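Local coordinates for protein ParA (PDB 3EZF) that probably works as a plasmid partition ATPase that binds adenine nucleotides and DNA, with ADP governing its role as a transcriptional regulator, at residues 188-191 and 192-196; 206-209 and 210-214; 53-56 and 57-61; 42-45 and 46-50; 299-303 and 304-308. One frame throughout, in Å; residues are numbered along the deposited sequence.

Going along the chain from the N terminus, contact 4 comes first, at the turn from strand 43-44 into helix 46-50, and contact 3 follows at the start of helix 57-69. The two touch, and both belong to the helix-turn-helix domain. Much further on, in the nucleotide-binding part, contact 1 finishes helix 187-194 and contact 2 leads from strand 203-206, outermost within this chain, into helix 212-216; Ile195 packs on Ile206 between them. Contact 5 ends helix 294-303, about 25 Å from contact 2 between centres. Each is a local turn closed before the next opens, and none nests or crosses. Contacts 2 and 5 both reach the second subunit.

Contact 1 (188-191 and 192-196); sequences ETLR and KEVIR
The guanidinium of Arg191 meets Lys192 NZ obliquely; the two chains run side by side and point the same way, with Arg191 NE and Lys192 NZ 3.5 Å apart and both probably positive. Arg191 also has a long, weak ion pair with Asp247. The other guanidinium, that of Arg196, has Glu193 CA at its edge, in its plane. Its NH2 donates to Glu193 O at 2.6 Å and 159°, reaching that oxygen from above the carbonyl plane.

Lys192 curls back over the preceding turn: chi2 of 82° kinks its chain and lays it beside Glu188, although NZ stays 5.2 Å from Glu188 OE2. The backbone changes pitch here. Lys192 N still bonds Glu188 O at 2.9 Å, but Val194 N reaches five residues back to Thr189 O at 3.0 Å, the mark of a pi-type turn. Thr189 OG1 turns to Asp186.

Leu190 and Val194 lie side by side, pointing the same way, Leu190 CD2 4.0 Å from Val194 CB. This apolar side of the last turn faces the rest of the domain: Leu190 rests on Arg243, Val194 on Leu185, and Ile195 on Ile206 of strand 203-206, outermost within this chain, to which Arg196 is joined by backbone hydrogen bonding with Val205.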
# COMPACT_ATOMS: atom_id res chain seq x y z
N GLU A 188 -13.36 -29.53 -6.08
CA GLU A 188 -13.85 -29.76 -4.73
C GLU A 188 -12.98 -29.10 -3.67
O GLU A 188 -13.49 -28.42 -2.77
CB GLU A 188 -13.93 -31.26 -4.46
CG GLU A 188 -14.49 -32.07 -5.63
CD GLU A 188 -13.62 -32.00 -6.89
OE1 GLU A 188 -12.49 -32.57 -6.90
OE2 GLU A 188 -14.06 -31.36 -7.87
N THR A 189 -11.67 -29.30 -3.77
CA THR A 189 -10.75 -28.72 -2.80
C THR A 189 -10.93 -27.20 -2.71
O THR A 189 -11.03 -26.65 -1.62
CB THR A 189 -9.26 -29.03 -3.15
OG1 THR A 189 -9.08 -30.45 -3.28
CG2 THR A 189 -8.33 -28.51 -2.06
N LEU A 190 -10.98 -26.53 -3.86
CA LEU A 190 -11.15 -25.08 -3.85
C LEU A 190 -12.46 -24.71 -3.17
O LEU A 190 -12.54 -23.76 -2.39
CB LEU A 190 -11.15 -24.55 -5.28
CG LEU A 190 -9.80 -24.67 -5.96
CD1 LEU A 190 -9.98 -24.83 -7.45
CD2 LEU A 190 -8.95 -23.45 -5.62
N ARG A 191 -13.48 -25.50 -3.46
CA ARG A 191 -14.83 -25.34 -2.93
C ARG A 191 -14.97 -25.43 -1.40
O ARG A 191 -15.34 -24.47 -0.74
CB ARG A 191 -15.73 -26.38 -3.60
CG ARG A 191 -17.22 -26.20 -3.38
CD ARG A 191 -17.99 -27.27 -4.13
NE ARG A 191 -17.39 -27.54 -5.45
CZ ARG A 191 -18.09 -27.78 -6.56
NH1 ARG A 191 -19.41 -27.79 -6.53
NH2 ARG A 191 -17.46 -28.02 -7.69
N LYS A 192 -14.69 -26.61 -0.85
CA LYS A 192 -14.84 -26.83 0.59
C LYS A 192 -13.62 -26.54 1.45
O LYS A 192 -13.68 -26.71 2.66
CB LYS A 192 -15.30 -28.27 0.85
CG LYS A 192 -16.46 -28.76 -0.01
CD LYS A 192 -16.00 -29.23 -1.39
CE LYS A 192 -17.15 -29.88 -2.15
NZ LYS A 192 -16.79 -30.36 -3.53
N GLU A 193 -12.53 -26.11 0.84
CA GLU A 193 -11.32 -25.84 1.62
C GLU A 193 -10.63 -24.52 1.34
O GLU A 193 -10.30 -23.78 2.27
CB GLU A 193 -10.32 -27.00 1.46
CG GLU A 193 -10.75 -28.30 2.13
CD GLU A 193 -9.67 -29.37 2.13
OE1 GLU A 193 -8.58 -29.09 2.65
OE2 GLU A 193 -9.91 -30.48 1.62
N VAL A 194 -10.40 -24.20 0.07
CA VAL A 194 -9.71 -22.95 -0.27
C VAL A 194 -10.57 -21.67 -0.25
O VAL A 194 -10.19 -20.69 0.37
CB VAL A 194 -9.01 -23.08 -1.63
CG1 VAL A 194 -8.26 -21.79 -1.95
CG2 VAL A 194 -8.07 -24.27 -1.61
N ILE A 195 -11.72 -21.69 -0.93
CA ILE A 195 -12.63 -20.54 -0.96
C ILE A 195 -13.11 -20.28 0.48
O ILE A 195 -13.47 -21.20 1.19
CB ILE A 195 -13.90 -20.84 -1.84
CG1 ILE A 195 -13.52 -21.40 -3.22
CG2 ILE A 195 -14.73 -19.59 -1.99
CD1 ILE A 195 -12.90 -20.43 -4.17
N ARG A 196 -13.10 -19.02 0.92
CA ARG A 196 -13.57 -18.71 2.28
C ARG A 196 -14.82 -17.83 2.24
O ARG A 196 -14.91 -16.91 1.42
CB ARG A 196 -12.49 -17.98 3.09
CG ARG A 196 -11.33 -18.83 3.57
CD ARG A 196 -11.79 -19.89 4.56
NE ARG A 196 -11.71 -21.24 3.99
CZ ARG A 196 -12.38 -22.28 4.48
NH1 ARG A 196 -13.18 -22.11 5.53
NH2 ARG A 196 -12.26 -23.47 3.92

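Contact 2 (206-209 and 210-214)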
# COMPACT_ATOMS: atom_id res chain seq x y z
N ILE A 206 -11.00 -15.73 -1.94
CA ILE A 206 -9.82 -16.61 -1.92
C ILE A 206 -8.75 -15.68 -1.38
O ILE A 206 -8.27 -14.81 -2.09
CB ILE A 206 -9.37 -17.10 -3.31
CG1 ILE A 206 -10.29 -18.22 -3.81
CG2 ILE A 206 -7.97 -17.68 -3.21
CD1 ILE A 206 -9.82 -18.87 -5.13
N PRO A 207 -8.35 -15.88 -0.11
CA PRO A 207 -7.34 -15.08 0.59
C PRO A 207 -5.93 -14.96 -0.00
O PRO A 207 -5.50 -15.75 -0.85
CB PRO A 207 -7.35 -15.69 2.00
CG PRO A 207 -7.63 -17.15 1.72
CD PRO A 207 -8.73 -17.07 0.68
N ALA A 208 -5.22 -13.93 0.47
CA ALA A 208 -3.85 -13.64 0.07
C ALA A 208 -2.98 -13.61 1.34
O ALA A 208 -3.49 -13.72 2.46
CB ALA A 208 -3.78 -12.28 -0.63
N SER A 209 -1.67 -13.47 1.15
CA SER A 209 -0.75 -13.42 2.28
C SER A 209 0.41 -12.50 1.96
O SER A 209 0.59 -12.10 0.81
CB SER A 209 -0.21 -14.80 2.58
OG SER A 209 0.80 -14.71 3.56
N ILE A 210 1.19 -12.16 2.98
CA ILE A 210 2.35 -11.31 2.76
C ILE A 210 3.44 -12.23 2.22
O ILE A 210 4.47 -11.78 1.72
CB ILE A 210 2.83 -10.64 4.07
CG1 ILE A 210 4.05 -9.76 3.80
CG2 ILE A 210 3.18 -11.70 5.10
CD1 ILE A 210 3.78 -8.63 2.82
N ASP A 211 3.19 -13.54 2.34
CA ASP A 211 4.13 -14.54 1.87
C ASP A 211 4.15 -14.59 0.34
O ASP A 211 5.22 -14.73 -0.29
CB ASP A 211 3.74 -15.93 2.38
CG ASP A 211 4.59 -16.36 3.54
OD1 ASP A 211 5.75 -15.90 3.62
OD2 ASP A 211 4.11 -17.17 4.37
N ASP A 212 2.95 -14.47 -0.25
CA ASP A 212 2.77 -14.51 -1.71
C ASP A 212 3.72 -13.59 -2.47
O ASP A 212 4.07 -13.87 -3.61
CB ASP A 212 1.32 -14.19 -2.08
CG ASP A 212 0.33 -15.21 -1.52
OD1 ASP A 212 0.71 -16.39 -1.38
OD2 ASP A 212 -0.84 -14.84 -1.23
N GLY A 213 4.12 -12.50 -1.83
CA GLY A 213 5.05 -11.57 -2.46
C GLY A 213 6.33 -12.32 -2.78
O GLY A 213 6.89 -12.20 -3.87
N PHE A 214 6.79 -13.11 -1.82
CA PHE A 214 7.98 -13.92 -2.02
C PHE A 214 7.73 -14.94 -3.12
O PHE A 214 8.57 -15.16 -3.99
CB PHE A 214 8.37 -14.59 -0.70
CG PHE A 214 8.89 -13.62 0.31
CD1 PHE A 214 8.02 -12.79 1.01
CD2 PHE A 214 10.25 -13.42 0.45
CE1 PHE A 214 8.50 -11.77 1.82
CE2 PHE A 214 10.74 -12.40 1.26
CZ PHE A 214 9.87 -11.57 1.94
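Ser209 and Asp212 form a capping box at the entry to helix 212-216. The serine hydroxyl is swung opposite its own amide nitrogen, with chi1 at 173°, which carries OG forward over the coming turn. There Ser209 OG accepts from Asp211 N at 2.9 Å, an almost straight bond of 170°. The second bond of the box runs the other way along the chain. With CG beside its own backbone N, Asp212 folds its carboxylate back, and OD2 takes the N-H of Ser209, its N 2.9 Å away. That bond is bent, and the donor stands above the carboxylate plane, 52° out of it. Asp212 OD2 also lies against the backbone of Ala208, 3.5 Å from its CA, while OD1 is held by the hydroxyl of Thr176.

Ile210 sits between the two capping residues. Its CG1 is extended away from the backbone N, whereas CG2 takes the crowded position between N and carbonyl carbon and comes within 4.1 Å of Ser209 OG. Asp211 CB lies 3.4 Å from Ser209 OG, and Asp211 OD1 makes a salt bridge with Arg293 of the second subunit. Phe214 packs on Met297 of that same subunit.

Chemically, the two acceptors do different work: the neutral hydroxyl takes an N-H at the start of the helix, and the buried carboxylate, gripped through both oxygens, ties the residue before the turn back to the helix. The amino end of the helix and the two donors to the carboxylate would probably stabilise a negative charge on Asp212.

Contact 3 (53-56 and 57-61); sequences PKLS and RRIVD. Unlike the reference sequence in segment 57-61: Asp61 (reference Glu). With SO4 (sulfate ion), chain H; SO4 (sulfate ion), chain D.
Ser56 OG reaches over the start of helix 57-69 and accepts from Ile59 N at 3.2 Å, at 162°. Arg58 N adds a weak, bent second bond to the same oxygen. What brings the hydroxyl there is its torsion, chi1 67°, which tucks OG between the backbone N and the carbonyl carbon. The serine carbonyl points into the helix as well, Ser56 O taking Val60 N at 3.0 Å in the first regular helical bond, with the N-H arriving almost head-on. Ser56 is thus a true N-cap residue. Just before it, Leu55 crosses Ile59 at about a right angle, Leu55 CD2 to Ile59 CG2 3.8 Å.

Helix 57-69 comes directly after helix 46-50, on which Leu55 and Val60 both pack through Val49, so the pair has the layout of a helix-turn-helix unit; helix 57-69 is in the position of the recognition helix and probably the one that meets DNA.

Outside the cap the charged side chains take over. Arg58 bends at chi2 (-86°) and chi3, which lays one face of its guanidinium over Ile59 CD1 and turns its edge to a sulfate, probably from the crystallisation liquor. Arg58 NH1 donates to sulfate O4 at 2.7 Å and NH2 to O1 at 3.2 Å. Gln62 OE1 accepts from NH2 too, fixing the arginine from the next turn. Arg99, close beside, likewise donates from NH1 to a bound sulfate. On the preceding loop Lys54, folded at three torsions, points NZ to a different sulfate, 2.7 Å from its O1.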
# COMPACT_ATOMS: atom_id res chain seq x y z
N PRO A 53 -38.29 -4.42 -7.28
CA PRO A 53 -38.59 -4.67 -8.69
C PRO A 53 -39.46 -5.89 -8.94
O PRO A 53 -39.35 -6.89 -8.26
CB PRO A 53 -37.21 -4.82 -9.31
CG PRO A 53 -36.39 -3.91 -8.51
CD PRO A 53 -36.85 -4.21 -7.10
N LYS A 54 -40.32 -5.78 -9.94
CA LYS A 54 -41.21 -6.86 -10.34
C LYS A 54 -42.07 -7.42 -9.21
O LYS A 54 -42.55 -8.56 -9.30
CB LYS A 54 -40.38 -7.99 -10.96
CG LYS A 54 -39.33 -7.49 -11.94
CD LYS A 54 -39.94 -6.63 -13.05
CE LYS A 54 -40.39 -7.45 -14.25
NZ LYS A 54 -39.22 -7.95 -15.04
N LEU A 55 -42.28 -6.63 -8.16
CA LEU A 55 -43.08 -7.09 -7.02
C LEU A 55 -44.03 -6.00 -6.52
O LEU A 55 -43.85 -4.82 -6.82
CB LEU A 55 -42.18 -7.54 -5.87
CG LEU A 55 -41.10 -8.61 -6.12
CD1 LEU A 55 -40.36 -8.86 -4.83
CD2 LEU A 55 -41.70 -9.90 -6.65
N SER A 56 -45.02 -6.41 -5.74
CA SER A 56 -46.01 -5.51 -5.20
C SER A 56 -46.59 -6.17 -3.96
O SER A 56 -46.42 -7.36 -3.75
CB SER A 56 -47.11 -5.31 -6.22
OG SER A 56 -47.83 -6.51 -6.40
N ARG A 57 -47.30 -5.39 -3.14
CA ARG A 57 -47.90 -5.93 -1.92
C ARG A 57 -48.83 -7.11 -2.21
O ARG A 57 -49.09 -7.93 -1.34
CB ARG A 57 -48.64 -4.83 -1.15
CG ARG A 57 -47.73 -3.71 -0.62
CD ARG A 57 -48.40 -2.93 0.51
NE ARG A 57 -47.56 -1.85 1.04
CZ ARG A 57 -47.93 -1.03 2.03
NH1 ARG A 57 -49.12 -1.18 2.60
NH2 ARG A 57 -47.12 -0.07 2.45
N ARG A 58 -49.33 -7.20 -3.45
CA ARG A 58 -50.23 -8.28 -3.82
C ARG A 58 -49.40 -9.51 -4.15
O ARG A 58 -49.75 -10.62 -3.75
CB ARG A 58 -51.09 -7.88 -5.03
CG ARG A 58 -52.21 -8.86 -5.39
CD ARG A 58 -51.73 -9.98 -6.31
NE ARG A 58 -51.32 -9.48 -7.62
CZ ARG A 58 -50.76 -10.23 -8.57
NH1 ARG A 58 -50.42 -9.68 -9.74
NH2 ARG A 58 -50.53 -11.52 -8.36
N ILE A 59 -48.29 -9.30 -4.87
CA ILE A 59 -47.39 -10.40 -5.25
C ILE A 59 -46.83 -11.08 -4.00
O ILE A 59 -46.94 -12.30 -3.83
CB ILE A 59 -46.17 -9.90 -6.06
CG1 ILE A 59 -46.62 -9.02 -7.23
CG2 ILE A 59 -45.34 -11.10 -6.52
CD1 ILE A 59 -47.21 -9.74 -8.38
N VAL A 60 -46.21 -10.27 -3.15
CA VAL A 60 -45.61 -10.75 -1.91
C VAL A 60 -46.57 -11.52 -1.04
O VAL A 60 -46.34 -12.68 -0.71
CB VAL A 60 -45.05 -9.56 -1.10
CG1 VAL A 60 -44.72 -9.99 0.31
CG2 VAL A 60 -43.80 -9.00 -1.80
N ASP A 61 -47.66 -10.87 -0.65
CA ASP A 61 -48.67 -11.49 0.20
C ASP A 61 -49.17 -12.81 -0.39
O ASP A 61 -49.55 -13.73 0.34
CB ASP A 61 -49.84 -10.52 0.37
CG ASP A 61 -50.93 -11.06 1.28
OD1 ASP A 61 -51.50 -12.13 0.97
OD2 ASP A 61 -51.23 -10.41 2.30
S SO4 H . -49.57 -12.49 -11.85
O1 SO4 H . -50.38 -13.38 -10.99
O2 SO4 H . -49.40 -13.11 -13.18
O3 SO4 H . -48.25 -12.28 -11.22
O4 SO4 H . -50.25 -11.19 -12.01
S SO4 D . -37.34 -5.10 -16.40
O1 SO4 D . -37.87 -6.41 -16.86
O2 SO4 D . -35.88 -5.08 -16.59
O3 SO4 D . -37.66 -4.91 -14.97
O4 SO4 D . -37.96 -4.01 -17.18

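Contact 4 (42-45 and 46-50); sequences QTFT and RNAVA. With SO4 (sulfate ion), chain F.
Phe44 and Val49 meet because of how each side chain is turned at its first bond. With chi1 of -62° the phenylalanine CG sits beside its own backbone N and the ring leads off from helix 46-50, leaving CB to face the helix. Val49, with CG1 anti to its N at -171°, offers the other methyl, and Val49 CG2 packs 3.8 Å from Phe44 CB. Ala48 CB lies 3.9 Å from Phe44 CB and is also at the edge of the ring, 4.1 Å from Phe44 CD2.

Thr45 occupies the N-cap position, yet its hydroxyl makes no capping bond. The helix is joined through its carbonyl instead: Thr45 O accepts from Val49 N at 2.9 Å and 159°, with a weak, bent bond from Ala48 N. The hydroxyl goes to a sulfate, OG1 making a weak bond to O3. Asn47 ND2 holds that anion more closely, donating to sulfate O2 at 2.6 Å. The second ND2 bond, to O1, is doubtful.

Further out, Phe44 pairs its backbone with Leu87 and packs its side chain on Ile89 and Val92, while Val49 touches Val92 and Val60. Strand 43-44, paired with 87-88, leads into helices 46-50 and 57-69, an order consistent with the winged helix-turn-helix domain, and this turn begins the first of those two helices.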
# COMPACT_ATOMS: atom_id res chain seq x y z
N GLN A 42 -29.71 -8.55 7.65
CA GLN A 42 -30.61 -7.57 7.08
C GLN A 42 -31.90 -8.29 6.77
O GLN A 42 -31.90 -9.35 6.12
CB GLN A 42 -30.05 -6.99 5.79
CG GLN A 42 -31.13 -6.33 4.97
CD GLN A 42 -30.60 -5.69 3.71
OE1 GLN A 42 -29.90 -6.33 2.93
NE2 GLN A 42 -30.95 -4.43 3.50
N THR A 43 -33.00 -7.72 7.24
CA THR A 43 -34.30 -8.28 6.98
C THR A 43 -35.13 -7.17 6.37
O THR A 43 -34.82 -6.00 6.55
CB THR A 43 -34.98 -8.78 8.28
OG1 THR A 43 -35.40 -7.67 9.08
CG2 THR A 43 -34.02 -9.61 9.08
N PHE A 44 -36.17 -7.53 5.63
CA PHE A 44 -37.04 -6.53 5.03
C PHE A 44 -38.46 -6.71 5.57
O PHE A 44 -38.82 -7.77 6.08
CB PHE A 44 -37.05 -6.67 3.50
CG PHE A 44 -35.72 -6.44 2.86
CD1 PHE A 44 -34.74 -7.42 2.89
CD2 PHE A 44 -35.45 -5.24 2.20
CE1 PHE A 44 -33.49 -7.21 2.26
CE2 PHE A 44 -34.22 -5.03 1.58
CZ PHE A 44 -33.24 -6.02 1.61
N THR A 45 -39.25 -5.66 5.50
CA THR A 45 -40.63 -5.72 5.94
C THR A 45 -41.36 -6.05 4.66
O THR A 45 -40.84 -5.79 3.57
CB THR A 45 -41.13 -4.35 6.40
OG1 THR A 45 -40.55 -4.02 7.66
CG2 THR A 45 -42.63 -4.36 6.52
N ARG A 46 -42.55 -6.63 4.76
CA ARG A 46 -43.30 -6.95 3.55
C ARG A 46 -43.36 -5.77 2.62
O ARG A 46 -43.02 -5.87 1.45
CB ARG A 46 -44.70 -7.37 3.91
CG ARG A 46 -44.67 -8.65 4.59
CD ARG A 46 -45.62 -8.59 5.61
NE ARG A 46 -46.83 -9.35 5.27
CZ ARG A 46 -47.88 -9.40 6.06
NH1 ARG A 46 -47.78 -8.70 7.19
NH2 ARG A 46 -49.00 -10.10 5.76
N ASN A 47 -43.80 -4.64 3.16
CA ASN A 47 -43.93 -3.42 2.38
C ASN A 47 -42.64 -3.10 1.69
O ASN A 47 -42.63 -2.53 0.61
CB ASN A 47 -44.35 -2.27 3.28
CG ASN A 47 -45.63 -2.58 4.06
OD1 ASN A 47 -46.60 -3.09 3.50
ND2 ASN A 47 -45.62 -2.27 5.34
N ALA A 48 -41.53 -3.45 2.33
CA ALA A 48 -40.23 -3.20 1.74
C ALA A 48 -40.05 -4.12 0.53
O ALA A 48 -39.70 -3.65 -0.55
CB ALA A 48 -39.15 -3.45 2.76
N VAL A 49 -40.30 -5.42 0.71
CA VAL A 49 -40.15 -6.37 -0.40
C VAL A 49 -41.08 -5.99 -1.56
O VAL A 49 -40.75 -6.21 -2.73
CB VAL A 49 -40.48 -7.82 0.04
CG1 VAL A 49 -40.09 -8.80 -1.07
CG2 VAL A 49 -39.74 -8.15 1.32
N ALA A 50 -42.23 -5.41 -1.22
CA ALA A 50 -43.21 -5.01 -2.22
C ALA A 50 -42.63 -3.88 -3.06
O ALA A 50 -42.84 -3.83 -4.28
CB ALA A 50 -44.50 -4.57 -1.55
S SO4 F . -43.58 -1.05 7.54
O1 SO4 F . -44.12 -2.41 7.64
O2 SO4 F . -44.08 -0.42 6.31
O3 SO4 F . -42.11 -1.09 7.51
O4 SO4 F . -44.03 -0.28 8.71

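Contact 5 (299-303 and 304-308); sequences EQLEE and EGVEP
Backbone bonds come first, since Leu301 and Val306 are brought together by the way helix 294-303 stops. Glu304 N still makes the ordinary helical bond, to Gln300 O at 3.0 Å. After that the chain swings over: Gly305 takes a positive phi of 82°, in a region glycine enters easily, and two bonds run back into the last turn. Gly305 N donates to Glu302 O at 3.1 Å, arriving from well above the carbonyl plane, and Val306 N makes a weak, bent bond to Leu301 O at 2.9 Å. These two bonds define a Schellman motif.

Apolar packing completes it. In Leu301 CD1 runs on anti, with chi2 at 174°, leaving CD2 as the branch that meets Val306 CG2 at 3.8 Å, the two side chains crossing obliquely. A hydrophobic pair spanning the turn in this way is the usual companion of the Schellman bonds. Pro308 closes in from further along, its CD 4.1 Å from Leu301 CB. Beyond the segments Leu301 packs on Leu264, Leu267 and Tyr233, and Pro308 packs on Tyr7 of the second subunit.

Charge is the third element, and it is all of one sign. The side chains of Glu302 and Glu303 set off away from the 304-308 segment. Glu307 leaves the backbone away from the helix, and its carboxylate lies near that of Glu234. Glu304 curls at chi2 and packs on Tyr233.

The chemistry puts two unlike things side by side: a helix carboxyl end with several acids near it, where the helix dipole would probably add to their negative potential, and a turn held by backbone bonds and buried aliphatic groups.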
# COMPACT_ATOMS: atom_id res chain seq x y z
N GLU A 299 1.31 -7.23 -24.16
CA GLU A 299 2.18 -7.75 -25.20
C GLU A 299 2.98 -8.96 -24.70
O GLU A 299 3.08 -9.97 -25.39
CB GLU A 299 3.12 -6.66 -25.72
CG GLU A 299 2.56 -5.90 -26.92
CD GLU A 299 3.60 -4.98 -27.56
OE1 GLU A 299 3.28 -4.38 -28.61
OE2 GLU A 299 4.72 -4.87 -27.01
N GLN A 300 3.52 -8.86 -23.48
CA GLN A 300 4.28 -9.97 -22.92
C GLN A 300 3.43 -11.23 -22.99
O GLN A 300 3.93 -12.31 -23.30
CB GLN A 300 4.67 -9.71 -21.47
CG GLN A 300 5.51 -8.49 -21.27
CD GLN A 300 6.09 -8.44 -19.87
OE1 GLN A 300 6.64 -7.43 -19.44
NE2 GLN A 300 5.96 -9.55 -19.15
N LEU A 301 2.14 -11.09 -22.69
CA LEU A 301 1.23 -12.21 -22.73
C LEU A 301 1.17 -12.78 -24.13
O LEU A 301 0.76 -13.92 -24.32
CB LEU A 301 -0.17 -11.77 -22.29
CG LEU A 301 -0.36 -11.47 -20.81
CD1 LEU A 301 -1.76 -10.93 -20.60
CD2 LEU A 301 -0.16 -12.74 -20.01
N GLU A 302 1.56 -11.98 -25.12
CA GLU A 302 1.55 -12.46 -26.50
C GLU A 302 2.81 -13.29 -26.78
O GLU A 302 2.73 -14.34 -27.43
CB GLU A 302 1.48 -11.29 -27.47
CG GLU A 302 0.21 -10.46 -27.43
CD GLU A 302 0.20 -9.39 -28.51
OE1 GLU A 302 -0.74 -8.57 -28.55
OE2 GLU A 302 1.14 -9.38 -29.33
N GLU A 303 3.95 -12.82 -26.29
CA GLU A 303 5.21 -13.54 -26.50
C GLU A 303 5.27 -14.86 -25.76
O GLU A 303 5.96 -15.79 -26.19
CB GLU A 303 6.41 -12.68 -26.06
CG GLU A 303 6.53 -11.37 -26.79
CD GLU A 303 7.64 -10.52 -26.23
OE1 GLU A 303 8.82 -10.87 -26.44
OE2 GLU A 303 7.32 -9.51 -25.56
N GLU A 304 4.56 -14.95 -24.64
CA GLU A 304 4.55 -16.17 -23.85
C GLU A 304 3.53 -17.15 -24.43
O GLU A 304 3.30 -18.23 -23.88
CB GLU A 304 4.20 -15.84 -22.40
CG GLU A 304 4.72 -16.85 -21.38
CD GLU A 304 6.20 -16.64 -21.04
OE1 GLU A 304 6.74 -17.44 -20.24
OE2 GLU A 304 6.80 -15.67 -21.58
N GLY A 305 2.93 -16.76 -25.55
CA GLY A 305 1.95 -17.62 -26.20
C GLY A 305 0.54 -17.58 -25.65
O GLY A 305 -0.33 -18.33 -26.09
N VAL A 306 0.29 -16.73 -24.65
CA VAL A 306 -1.06 -16.64 -24.11
C VAL A 306 -1.81 -15.59 -24.92
O VAL A 306 -1.21 -14.72 -25.55
CB VAL A 306 -1.07 -16.28 -22.60
CG1 VAL A 306 0.34 -15.98 -22.14
CG2 VAL A 306 -1.99 -15.11 -22.32
N GLU A 307 -3.13 -15.68 -24.89
CA GLU A 307 -4.01 -14.79 -25.62
C GLU A 307 -5.02 -14.12 -24.70
O GLU A 307 -6.11 -14.64 -24.50
CB GLU A 307 -4.74 -15.59 -26.70
CG GLU A 307 -5.32 -16.92 -26.18
CD GLU A 307 -4.24 -17.88 -25.67
OE1 GLU A 307 -3.32 -18.21 -26.45
OE2 GLU A 307 -4.31 -18.31 -24.49
N PRO A 308 -4.68 -12.95 -24.15
CA PRO A 308 -5.62 -12.28 -23.26
C PRO A 308 -7.08 -12.35 -23.71
O PRO A 308 -7.38 -12.34 -24.90
CB PRO A 308 -5.08 -10.85 -23.18
CG PRO A 308 -4.31 -10.70 -24.44
CD PRO A 308 -3.62 -12.03 -24.57